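Local atomic coordinates of MIX1 (Leishmania major, PDB entry 3HA4), a protein that is of unknown function but forms a homodimer of TPR-like helical fold and probably serves as a mitochondrial membrane-anchored scaffold for protein-protein interactions. Residues Leu36-Val41 against Pro72-Gln77; Glu59-Tyr64 against Leu102-Asn107; Asn107-Arg112 against Asp124-Ile129; Thr76-Tyr81 against Lys85-Tyr90. All coordinates share one frame; numbering follows the deposited sequence.

Contact 1: residues Leu36-Val41 against Pro72-Gln77; sequences LLHQRV and PLELTQ
Val41 and Leu75 meet with their side chains crossed at about a right angle. Val41 CG1 touches Leu75 CD1 at 3.5 Å. This methyl lies anti to the backbone N (chi1 164°), which directs it across to helix 70-81. Glu74 runs past Val41 in the opposite direction, and its CB lies 4.0 Å from Val41 CG1. The Glu74 chain then bends at chi2 (59°), which brings its OE1 to 4.5 Å from His38 NE2, without a direct bond. One water joins them. It sits at the edge of the imidazole, in the ring plane, 2.7 Å from His38 NE2. The same water donates a hydrogen bond to Glu74 OE1. The other carboxylate oxygen, OE2, forms a salt bridge with Arg45, which probably stabilises the negative charge. Ile128 of the second subunit packs on His38, so the water bridge lies close to the dimer interface. The two short helical segments run nearly parallel, 11° apart, with their axes 10.2 Å from each other. Helix 54-64 comes between them in sequence. Parallel next-but-one helices of this kind are characteristic of TPR-like helix-turn-helix arrays.

Contact 2: residues Glu59-Tyr64 against Leu102-Asn107; sequences EQTKHY and LMQLLN
Thr61 and Lys62 meet a single side chain of the other helix, that of Gln104. Walking along 59-64, Glu59 comes first. It makes no contact with 102-107, but its OE2 forms a salt bridge with Lys62 NZ at 3.3 Å. Thr61 follows and borders the amide of Gln104 loosely. Its carbonyl O is 4.3 Å from Gln104 OE1, and its OG1 makes a weak hydrogen bond to Trp58 O instead. Lys62 makes the closest approach. Gln104 OE1 lies 3.7 Å from Lys62 CA and 4.2 Å from Lys62 CG. The amide oxygen thus rests against the backbone and the root of the lysine chain. The two side chains cross obliquely. Lys62 bends at chi3 (-77°), carrying its ammonium off from the amide. There NZ pairs with Glu100 as well as with Glu59, so one ammonium is held between two carboxylates. Gln104 itself leaves its helix with CG anti to the backbone N (chi1 165°) and stays extended beyond it. Its NE2 hydrogen-bonds to the backbone oxygens of Tyr65 and Asp68. These two bonds fix the amide between helix 94-109 and the turn that follows helix 54-64. Helix 70-81 packs against both sides of the contact, with Ile71 on Thr61 and Pro72 on Gln104. Leu37 of helix 34-42 also touches Thr61, while Leu102, Leu105 and Leu106 pack on helix 123-137.

Contact 3: residues Asn107-Arg112 against Asp124-Ile129; sequences NVKYGR and DVEEII
Lys109 NZ and Glu126 O both hydrogen-bond to the hydroxyl of Ser130, just past segment 124-129. This one OG thus ties the end of helix 94-109 to helix 123-137. The Lys109 chain reaches it fully extended, with CG anti to the backbone N (chi1 163°). On the way it crosses the Glu126 side chain at about a right angle. Lys109 CE lies 3.9 Å from Glu126 OE1, but NZ stays 4.8 Å from that oxygen, too far for a salt bridge. The rest of the contact is apolar. Ile129 presents two branches to the other helix. Its CG2 packs on Lys109 CB at 4.0 Å, and its CD1 meets Val108 CG1 at 4.0 Å. Val108 and Ile129 cross at about a right angle. Trp69 also touches Ile129, and Val121 touches Val108. Helix 94-109 ends in a Schellman motif. Arg112 N bonds to Asn107 O at 2.8 Å, and Gly111 N bonds to Val108 O. Gly111, with positive phi, is the C-prime residue. Arg112 NH1 then reaches back to Asn107 OD1 at 3.1 Å in a nearly straight bond (163°), with the acceptor in the guanidinium plane. This bond links the two ends of the turn through their side chains. The chemistry implies a junction held by packing of Ile129 on Val108 and on the root of Lys109, and by a neutral hydroxyl. The nearby carboxylate of Glu126 probably adds a longer-range attraction to the lysine charge.

Contact 4: residues Thr76-Tyr81 against Lys85-Tyr90; sequences TQVLKY and KYLQTY
Leu87 meets Val78 and Leu79 at once. Its CD1 touches the carbonyl oxygen of Leu79 at 3.9 Å. Its CD2 is 4.1 Å from Leu79 CD2, and the two leucine side chains cross at about a right angle. The same CD2 methyl of Leu87 also lies 4.4 Å from Val78 CG1 and 4.2 Å from Val78 O. Leu87 holds its CG anti to the carbonyl carbon (chi1 -68°), which sends the isobutyl group across to helix 70-81. Leu79 has the same first torsion. It starts out pointing away from 85-90, yet its CD2 methyl comes back to Leu87, where it also lies 4.1 Å from Leu87 CD1. No hydrogen bond joins the two segments. They belong to consecutive helices linked by a very short turn, a helix-turn-helix hairpin in keeping with the TPR-like fold. Ser82 and Ser83 lie in the link region. Ser83 OG hydrogen-bonds to Tyr86 N, and Ser82 OG bonds weakly to Val78 O. One residue before Leu87, the ring of Tyr86 has the CE2 edge of Tyr90 over one face, offset toward the rim. Pro51 packs on both of these tyrosines. On the other helix, Met139 packs on Leu79, and Lys80 forms a salt bridge with Asp135.

How the contacts relate
Helix 70-81 carries one side of contacts 1 and 4, which share Thr76 and Gln77 and have centres about 13 Å apart. Contacts 2 and 3 both use helix 94-109, share Asn107 and lie about 12 Å apart between centres. Contacts 1 and 2, also about 12 Å apart, touch where Pro72 CG meets Gln104 NE2 at 3.6 Å and where Leu37 CD2 meets Thr61 CG2 at 3.7 Å. Contact 4 is nested in the chain loop that contact 2 closes. Contacts 3 and 4 mark distant parts of the array, about 23 Å between centres. Contacts 1, 3 and 4 also touch the second subunit; contact 2 does not.

Contact 1: residues Leu36-Val41 against Pro72-Gln77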
# COMPACT_ATOMS: atom_id res chain seq x y z
N LEU A 36 8.70 1.10 -9.28
CA LEU A 36 8.36 2.41 -9.79
C LEU A 36 6.87 2.55 -10.06
O LEU A 36 6.31 3.59 -9.91
CB LEU A 36 9.20 2.75 -11.01
CG LEU A 36 8.72 3.91 -11.86
CD1 LEU A 36 9.12 5.26 -11.38
CD2 LEU A 36 9.01 3.76 -13.28
N LEU A 37 6.26 1.44 -10.44
CA LEU A 37 4.84 1.31 -10.63
C LEU A 37 4.09 1.45 -9.34
O LEU A 37 3.09 2.10 -9.28
CB LEU A 37 4.55 -0.02 -11.29
CG LEU A 37 3.13 -0.32 -11.70
CD1 LEU A 37 2.58 0.72 -12.57
CD2 LEU A 37 2.98 -1.64 -12.31
N HIS A 38 4.59 0.85 -8.30
CA HIS A 38 4.01 1.01 -7.01
C HIS A 38 4.14 2.44 -6.56
O HIS A 38 3.24 3.00 -6.04
CB HIS A 38 4.66 0.07 -6.03
CG HIS A 38 4.26 0.32 -4.61
ND1 HIS A 38 4.89 1.24 -3.83
CD2 HIS A 38 3.31 -0.24 -3.85
CE1 HIS A 38 4.33 1.25 -2.64
NE2 HIS A 38 3.37 0.36 -2.63
N GLN A 39 5.28 3.03 -6.79
CA GLN A 39 5.53 4.43 -6.49
C GLN A 39 4.61 5.40 -7.26
O GLN A 39 4.16 6.41 -6.72
CB GLN A 39 7.00 4.77 -6.71
CG GLN A 39 7.39 6.19 -6.36
CD GLN A 39 8.85 6.47 -6.67
OE1 GLN A 39 9.64 6.84 -5.80
NE2 GLN A 39 9.23 6.28 -7.93
N ARG A 40 4.28 5.06 -8.49
CA ARG A 40 3.42 5.87 -9.29
C ARG A 40 1.99 5.80 -8.83
O ARG A 40 1.26 6.75 -8.89
CB ARG A 40 3.52 5.42 -10.71
CG ARG A 40 4.41 6.24 -11.50
CD ARG A 40 4.87 5.64 -12.75
NE ARG A 40 6.06 6.34 -13.16
CZ ARG A 40 6.63 6.27 -14.35
NH1 ARG A 40 6.11 5.51 -15.28
NH2 ARG A 40 7.71 6.95 -14.60
N VAL A 41 1.61 4.65 -8.37
CA VAL A 41 0.26 4.40 -7.93
C VAL A 41 0.02 5.04 -6.58
O VAL A 41 -1.06 5.45 -6.28
CB VAL A 41 -0.01 2.91 -7.85
CG1 VAL A 41 -1.22 2.63 -7.07
CG2 VAL A 41 -0.14 2.34 -9.20
N PRO A 72 -2.93 -3.64 -5.91
CA PRO A 72 -4.40 -3.70 -5.82
C PRO A 72 -4.94 -3.14 -4.50
O PRO A 72 -6.00 -2.51 -4.49
CB PRO A 72 -4.69 -5.19 -5.94
CG PRO A 72 -3.57 -5.69 -6.81
CD PRO A 72 -2.35 -4.92 -6.36
N LEU A 73 -4.23 -3.37 -3.41
CA LEU A 73 -4.59 -2.78 -2.13
C LEU A 73 -4.58 -1.24 -2.24
O LEU A 73 -5.53 -0.57 -1.83
CB LEU A 73 -3.61 -3.25 -1.05
CG LEU A 73 -3.84 -2.78 0.39
CD1 LEU A 73 -5.08 -3.43 0.94
CD2 LEU A 73 -2.63 -3.10 1.24
N GLU A 74 -3.52 -0.70 -2.82
CA GLU A 74 -3.39 0.75 -2.99
C GLU A 74 -4.48 1.32 -3.91
O GLU A 74 -5.11 2.33 -3.60
CB GLU A 74 -2.00 1.09 -3.50
CG GLU A 74 -1.49 2.43 -3.05
CD GLU A 74 -1.42 2.53 -1.54
OE1 GLU A 74 -0.43 2.06 -0.93
OE2 GLU A 74 -2.38 3.08 -0.97
N LEU A 75 -4.71 0.65 -5.04
CA LEU A 75 -5.81 1.01 -5.92
C LEU A 75 -7.17 0.96 -5.23
O LEU A 75 -8.04 1.80 -5.49
CB LEU A 75 -5.81 0.09 -7.15
CG LEU A 75 -5.15 0.57 -8.44
CD1 LEU A 75 -4.44 1.89 -8.26
CD2 LEU A 75 -4.22 -0.49 -8.96
N THR A 76 -7.37 -0.01 -4.34
CA THR A 76 -8.61 -0.09 -3.58
C THR A 76 -8.82 1.20 -2.78
O THR A 76 -9.92 1.74 -2.76
CB THR A 76 -8.64 -1.29 -2.62
OG1 THR A 76 -8.56 -2.50 -3.36
CG2 THR A 76 -9.93 -1.28 -1.82
N GLN A 77 -7.77 1.68 -2.12
CA GLN A 77 -7.84 2.98 -1.43
C GLN A 77 -8.16 4.12 -2.41
O GLN A 77 -8.93 5.02 -2.08
CB GLN A 77 -6.55 3.30 -0.66
CG GLN A 77 -6.03 2.18 0.24
CD GLN A 77 -7.14 1.40 0.93
OE1 GLN A 77 -8.09 1.97 1.49
NE2 GLN A 77 -7.03 0.09 0.89
O HOH W 1 1.88 0.68 -0.40

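Contact 2: residues Glu59-Tyr64 against Leu102-Asn107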
# COMPACT_ATOMS: atom_id res chain seq x y z
N GLU A 59 -3.76 -1.78 -15.92
CA GLU A 59 -3.51 -2.73 -17.00
C GLU A 59 -2.10 -3.29 -16.94
O GLU A 59 -1.88 -4.48 -17.16
CB GLU A 59 -3.74 -2.06 -18.35
CG GLU A 59 -3.90 -3.06 -19.47
CD GLU A 59 -4.84 -4.18 -19.08
OE1 GLU A 59 -4.40 -5.35 -19.09
OE2 GLU A 59 -6.01 -3.86 -18.73
N GLN A 60 -1.14 -2.44 -16.62
CA GLN A 60 0.22 -2.91 -16.44
C GLN A 60 0.34 -3.89 -15.28
O GLN A 60 1.13 -4.83 -15.36
CB GLN A 60 1.22 -1.76 -16.28
CG GLN A 60 1.29 -0.87 -17.51
CD GLN A 60 2.09 0.40 -17.29
OE1 GLN A 60 2.06 0.99 -16.22
NE2 GLN A 60 2.82 0.82 -18.31
N THR A 61 -0.42 -3.68 -14.20
CA THR A 61 -0.26 -4.57 -13.07
C THR A 61 -0.95 -5.92 -13.29
O THR A 61 -0.39 -6.95 -12.95
CB THR A 61 -0.61 -3.93 -11.70
OG1 THR A 61 -1.89 -4.38 -11.26
CG2 THR A 61 -0.58 -2.44 -11.78
N LYS A 62 -2.13 -5.92 -13.89
CA LYS A 62 -2.80 -7.18 -14.23
C LYS A 62 -1.91 -8.01 -15.15
O LYS A 62 -1.87 -9.24 -15.05
CB LYS A 62 -4.11 -6.93 -14.96
CG LYS A 62 -5.19 -6.29 -14.15
CD LYS A 62 -6.51 -6.42 -14.88
CE LYS A 62 -6.61 -5.42 -16.02
NZ LYS A 62 -8.01 -5.28 -16.53
N HIS A 63 -1.22 -7.33 -16.05
CA HIS A 63 -0.49 -8.00 -17.11
C HIS A 63 0.88 -8.49 -16.63
O HIS A 63 1.24 -9.66 -16.84
CB HIS A 63 -0.32 -7.06 -18.32
CG HIS A 63 0.37 -7.71 -19.48
ND1 HIS A 63 1.71 -7.53 -19.74
CD2 HIS A 63 -0.10 -8.55 -20.43
CE1 HIS A 63 2.04 -8.23 -20.82
NE2 HIS A 63 0.96 -8.85 -21.25
N TYR A 64 1.63 -7.60 -16.00
CA TYR A 64 2.98 -7.89 -15.55
C TYR A 64 3.06 -8.49 -14.14
O TYR A 64 4.00 -9.21 -13.82
CB TYR A 64 3.85 -6.63 -15.64
CG TYR A 64 4.10 -6.17 -17.06
CD1 TYR A 64 4.86 -6.94 -17.94
CD2 TYR A 64 3.57 -4.98 -17.53
CE1 TYR A 64 5.09 -6.53 -19.24
CE2 TYR A 64 3.79 -4.56 -18.83
CZ TYR A 64 4.55 -5.34 -19.68
OH TYR A 64 4.77 -4.93 -20.96
N LEU A 102 -10.78 -6.48 -7.52
CA LEU A 102 -11.38 -7.49 -6.66
C LEU A 102 -10.93 -8.89 -7.12
O LEU A 102 -10.36 -9.66 -6.35
CB LEU A 102 -12.91 -7.36 -6.64
CG LEU A 102 -13.68 -8.52 -6.00
CD1 LEU A 102 -13.22 -8.76 -4.57
CD2 LEU A 102 -15.20 -8.31 -6.06
N MET A 103 -11.16 -9.20 -8.39
CA MET A 103 -10.72 -10.47 -8.96
C MET A 103 -9.24 -10.81 -8.71
O MET A 103 -8.91 -11.94 -8.33
CB MET A 103 -11.02 -10.52 -10.45
CG MET A 103 -10.92 -11.90 -11.07
SD MET A 103 -11.27 -11.92 -12.85
CE MET A 103 -12.70 -10.84 -12.92
N GLN A 104 -8.34 -9.85 -8.91
CA GLN A 104 -6.93 -10.14 -8.68
C GLN A 104 -6.60 -10.42 -7.21
O GLN A 104 -5.82 -11.32 -6.90
CB GLN A 104 -6.01 -9.06 -9.25
CG GLN A 104 -4.59 -9.16 -8.72
CD GLN A 104 -3.57 -8.57 -9.67
OE1 GLN A 104 -3.82 -8.46 -10.86
NE2 GLN A 104 -2.42 -8.20 -9.14
N LEU A 105 -7.20 -9.64 -6.31
CA LEU A 105 -7.02 -9.85 -4.87
C LEU A 105 -7.54 -11.23 -4.49
O LEU A 105 -6.92 -11.93 -3.70
CB LEU A 105 -7.69 -8.75 -4.04
CG LEU A 105 -6.91 -7.43 -3.97
CD1 LEU A 105 -7.76 -6.32 -3.37
CD2 LEU A 105 -5.66 -7.64 -3.18
N LEU A 106 -8.67 -11.61 -5.07
CA LEU A 106 -9.26 -12.92 -4.79
C LEU A 106 -8.36 -14.05 -5.29
O LEU A 106 -8.23 -15.08 -4.61
CB LEU A 106 -10.68 -13.04 -5.36
CG LEU A 106 -11.77 -12.27 -4.61
CD1 LEU A 106 -13.12 -12.40 -5.31
CD2 LEU A 106 -11.88 -12.73 -3.16
N ASN A 107 -7.73 -13.86 -6.46
CA ASN A 107 -6.78 -14.85 -6.99
C ASN A 107 -5.61 -15.02 -6.04
O ASN A 107 -5.15 -16.14 -5.83
CB ASN A 107 -6.24 -14.46 -8.39
CG ASN A 107 -7.27 -14.65 -9.51
OD1 ASN A 107 -8.21 -15.43 -9.39
ND2 ASN A 107 -7.09 -13.92 -10.60

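Contact 3: residues Asn107-Arg112 against Asp124-Ile129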
# COMPACT_ATOMS: atom_id res chain seq x y z
N ASN A 107 -7.73 -13.86 -6.46
CA ASN A 107 -6.78 -14.85 -6.99
C ASN A 107 -5.61 -15.02 -6.04
O ASN A 107 -5.15 -16.14 -5.83
CB ASN A 107 -6.24 -14.46 -8.39
CG ASN A 107 -7.27 -14.65 -9.51
OD1 ASN A 107 -8.21 -15.43 -9.39
ND2 ASN A 107 -7.09 -13.92 -10.60
N VAL A 108 -5.13 -13.93 -5.46
CA VAL A 108 -3.99 -14.02 -4.54
C VAL A 108 -4.39 -14.72 -3.24
O VAL A 108 -3.67 -15.57 -2.72
CB VAL A 108 -3.44 -12.63 -4.19
CG1 VAL A 108 -2.43 -12.73 -3.06
CG2 VAL A 108 -2.82 -11.96 -5.43
N LYS A 109 -5.56 -14.36 -2.72
CA LYS A 109 -6.05 -14.89 -1.47
C LYS A 109 -6.25 -16.40 -1.53
O LYS A 109 -5.99 -17.11 -0.57
CB LYS A 109 -7.36 -14.18 -1.07
CG LYS A 109 -8.17 -14.91 -0.00
CD LYS A 109 -9.21 -14.02 0.66
CE LYS A 109 -9.98 -14.81 1.71
NZ LYS A 109 -11.11 -14.06 2.31
N TYR A 110 -6.72 -16.89 -2.68
CA TYR A 110 -7.02 -18.31 -2.82
C TYR A 110 -5.91 -19.05 -3.56
O TYR A 110 -6.07 -20.19 -3.97
CB TYR A 110 -8.38 -18.50 -3.48
CG TYR A 110 -9.49 -18.04 -2.57
CD1 TYR A 110 -9.86 -18.81 -1.47
CD2 TYR A 110 -10.11 -16.82 -2.75
CE1 TYR A 110 -10.85 -18.39 -0.61
CE2 TYR A 110 -11.10 -16.38 -1.90
CZ TYR A 110 -11.47 -17.18 -0.83
OH TYR A 110 -12.45 -16.76 0.03
N GLY A 111 -4.78 -18.41 -3.75
CA GLY A 111 -3.65 -19.06 -4.33
C GLY A 111 -3.79 -19.49 -5.76
O GLY A 111 -3.12 -20.37 -6.20
N ARG A 112 -4.67 -18.85 -6.48
CA ARG A 112 -4.87 -19.07 -7.89
C ARG A 112 -3.70 -18.55 -8.68
O ARG A 112 -3.50 -18.85 -9.82
CB ARG A 112 -6.14 -18.39 -8.32
CG ARG A 112 -7.31 -19.23 -8.13
CD ARG A 112 -8.53 -18.62 -8.64
NE ARG A 112 -9.58 -18.86 -7.70
CZ ARG A 112 -10.22 -17.94 -7.04
NH1 ARG A 112 -9.97 -16.71 -7.24
NH2 ARG A 112 -11.15 -18.27 -6.20
N ASP A 124 -1.41 -12.60 7.98
CA ASP A 124 -1.80 -11.24 8.18
C ASP A 124 -2.11 -10.61 6.87
O ASP A 124 -2.96 -9.79 6.78
CB ASP A 124 -0.62 -10.50 8.76
CG ASP A 124 -0.59 -10.54 10.22
OD1 ASP A 124 -1.62 -10.28 10.84
OD2 ASP A 124 0.46 -10.83 10.76
N VAL A 125 -1.37 -10.98 5.86
CA VAL A 125 -1.53 -10.43 4.55
C VAL A 125 -2.81 -10.91 3.98
O VAL A 125 -3.44 -10.19 3.27
CB VAL A 125 -0.42 -10.86 3.64
CG1 VAL A 125 -0.83 -10.70 2.28
CG2 VAL A 125 0.77 -10.07 3.88
N GLU A 126 -3.21 -12.12 4.29
CA GLU A 126 -4.42 -12.64 3.74
C GLU A 126 -5.59 -12.00 4.37
O GLU A 126 -6.65 -12.04 3.85
CB GLU A 126 -4.54 -14.10 3.98
CG GLU A 126 -5.95 -14.50 4.10
CD GLU A 126 -6.13 -15.95 3.92
OE1 GLU A 126 -7.27 -16.40 4.02
OE2 GLU A 126 -5.14 -16.65 3.70
N GLU A 127 -5.39 -11.42 5.53
CA GLU A 127 -6.44 -10.76 6.25
C GLU A 127 -6.65 -9.35 5.76
O GLU A 127 -7.73 -8.91 5.66
CB GLU A 127 -6.13 -10.74 7.73
CG GLU A 127 -6.54 -11.97 8.50
CD GLU A 127 -6.12 -11.94 9.95
OE1 GLU A 127 -6.27 -10.90 10.58
OE2 GLU A 127 -5.66 -12.95 10.48
N ILE A 128 -5.58 -8.65 5.48
CA ILE A 128 -5.63 -7.32 4.92
C ILE A 128 -6.25 -7.31 3.54
O ILE A 128 -6.87 -6.36 3.17
CB ILE A 128 -4.23 -6.70 4.95
CG1 ILE A 128 -4.32 -5.22 5.18
CG2 ILE A 128 -3.48 -6.96 3.72
CD1 ILE A 128 -3.05 -4.56 5.08
N ILE A 129 -6.08 -8.40 2.82
CA ILE A 129 -6.66 -8.66 1.54
C ILE A 129 -8.12 -8.97 1.66
O ILE A 129 -8.89 -8.62 0.84
CB ILE A 129 -5.95 -9.83 0.88
CG1 ILE A 129 -4.54 -9.45 0.52
CG2 ILE A 129 -6.65 -10.29 -0.35
CD1 ILE A 129 -3.79 -10.52 -0.05

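Contact 4: residues Thr76-Tyr81 against Lys85-Tyr90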
# COMPACT_ATOMS: atom_id res chain seq x y z
N THR A 76 -7.37 -0.01 -4.34
CA THR A 76 -8.61 -0.09 -3.58
C THR A 76 -8.82 1.20 -2.78
O THR A 76 -9.92 1.74 -2.76
CB THR A 76 -8.64 -1.29 -2.62
OG1 THR A 76 -8.56 -2.50 -3.36
CG2 THR A 76 -9.93 -1.28 -1.82
N GLN A 77 -7.77 1.68 -2.12
CA GLN A 77 -7.84 2.98 -1.43
C GLN A 77 -8.16 4.12 -2.41
O GLN A 77 -8.93 5.02 -2.08
CB GLN A 77 -6.55 3.30 -0.66
CG GLN A 77 -6.03 2.18 0.24
CD GLN A 77 -7.14 1.40 0.93
OE1 GLN A 77 -8.09 1.97 1.49
NE2 GLN A 77 -7.03 0.09 0.89
N VAL A 78 -7.58 4.08 -3.61
CA VAL A 78 -7.96 5.05 -4.65
C VAL A 78 -9.45 4.96 -4.97
O VAL A 78 -10.15 5.97 -4.97
CB VAL A 78 -7.08 4.95 -5.93
CG1 VAL A 78 -7.60 5.88 -7.01
CG2 VAL A 78 -5.64 5.28 -5.62
N LEU A 79 -9.96 3.75 -5.22
CA LEU A 79 -11.40 3.58 -5.48
C LEU A 79 -12.26 3.95 -4.26
O LEU A 79 -13.32 4.57 -4.39
CB LEU A 79 -11.70 2.16 -5.94
CG LEU A 79 -10.92 1.73 -7.17
CD1 LEU A 79 -11.17 0.26 -7.50
CD2 LEU A 79 -11.29 2.64 -8.32
N LYS A 80 -11.81 3.56 -3.07
CA LYS A 80 -12.49 3.90 -1.82
C LYS A 80 -12.65 5.41 -1.60
O LYS A 80 -13.76 5.93 -1.45
CB LYS A 80 -11.68 3.33 -0.66
CG LYS A 80 -12.45 3.08 0.63
CD LYS A 80 -11.67 2.08 1.49
CE LYS A 80 -12.18 2.04 2.90
NZ LYS A 80 -11.34 1.12 3.72
N TYR A 81 -11.53 6.12 -1.59
CA TYR A 81 -11.53 7.50 -1.12
C TYR A 81 -11.64 8.59 -2.19
O TYR A 81 -11.85 9.75 -1.86
CB TYR A 81 -10.32 7.75 -0.22
CG TYR A 81 -10.33 6.84 0.97
CD1 TYR A 81 -11.38 6.87 1.88
CD2 TYR A 81 -9.30 5.93 1.18
CE1 TYR A 81 -11.40 6.03 2.97
CE2 TYR A 81 -9.31 5.08 2.27
CZ TYR A 81 -10.36 5.14 3.16
OH TYR A 81 -10.39 4.31 4.25
N LYS A 85 -16.91 11.73 -9.31
CA LYS A 85 -16.57 12.56 -10.47
C LYS A 85 -15.13 12.37 -10.90
O LYS A 85 -14.83 12.22 -12.09
CB LYS A 85 -16.82 14.04 -10.18
CG LYS A 85 -18.20 14.52 -10.54
CD LYS A 85 -19.21 14.12 -9.49
CE LYS A 85 -20.40 15.06 -9.54
NZ LYS A 85 -19.98 16.49 -9.51
N TYR A 86 -14.23 12.39 -9.92
CA TYR A 86 -12.81 12.20 -10.15
C TYR A 86 -12.58 10.89 -10.87
O TYR A 86 -11.92 10.87 -11.91
CB TYR A 86 -12.07 12.24 -8.81
CG TYR A 86 -10.60 11.89 -8.87
CD1 TYR A 86 -9.63 12.89 -8.84
CD2 TYR A 86 -10.18 10.57 -8.91
CE1 TYR A 86 -8.28 12.59 -8.87
CE2 TYR A 86 -8.83 10.25 -8.94
CZ TYR A 86 -7.88 11.26 -8.92
OH TYR A 86 -6.54 10.93 -8.95
N LEU A 87 -13.14 9.81 -10.33
CA LEU A 87 -12.98 8.48 -10.94
C LEU A 87 -13.54 8.43 -12.35
O LEU A 87 -12.87 7.95 -13.27
CB LEU A 87 -13.62 7.39 -10.07
CG LEU A 87 -12.94 7.10 -8.72
CD1 LEU A 87 -13.68 6.01 -7.99
CD2 LEU A 87 -11.48 6.72 -8.90
N GLN A 88 -14.76 8.93 -12.54
CA GLN A 88 -15.36 9.00 -13.88
C GLN A 88 -14.59 9.89 -14.87
O GLN A 88 -14.66 9.67 -16.08
CB GLN A 88 -16.84 9.38 -13.79
CG GLN A 88 -17.75 8.17 -13.63
CD GLN A 88 -18.81 8.38 -12.56
OE1 GLN A 88 -19.21 7.43 -11.88
NE2 GLN A 88 -19.26 9.62 -12.41
N THR A 89 -13.83 10.85 -14.40
CA THR A 89 -12.99 11.66 -15.27
C THR A 89 -11.87 10.87 -15.90
O THR A 89 -11.57 11.02 -17.04
CB THR A 89 -12.34 12.83 -14.48
OG1 THR A 89 -13.33 13.74 -14.01
CG2 THR A 89 -11.41 13.58 -15.33
N TYR A 90 -11.24 10.04 -15.10
CA TYR A 90 -10.02 9.37 -15.47
C TYR A 90 -10.16 7.92 -15.82
O TYR A 90 -9.29 7.37 -16.42
CB TYR A 90 -9.02 9.52 -14.36
CG TYR A 90 -8.58 10.92 -14.07
CD1 TYR A 90 -7.89 11.64 -14.99
CD2 TYR A 90 -8.85 11.50 -12.88
CE1 TYR A 90 -7.49 12.87 -14.73
CE2 TYR A 90 -8.47 12.73 -12.62
CZ TYR A 90 -7.79 13.42 -13.55
OH TYR A 90 -7.37 14.68 -13.28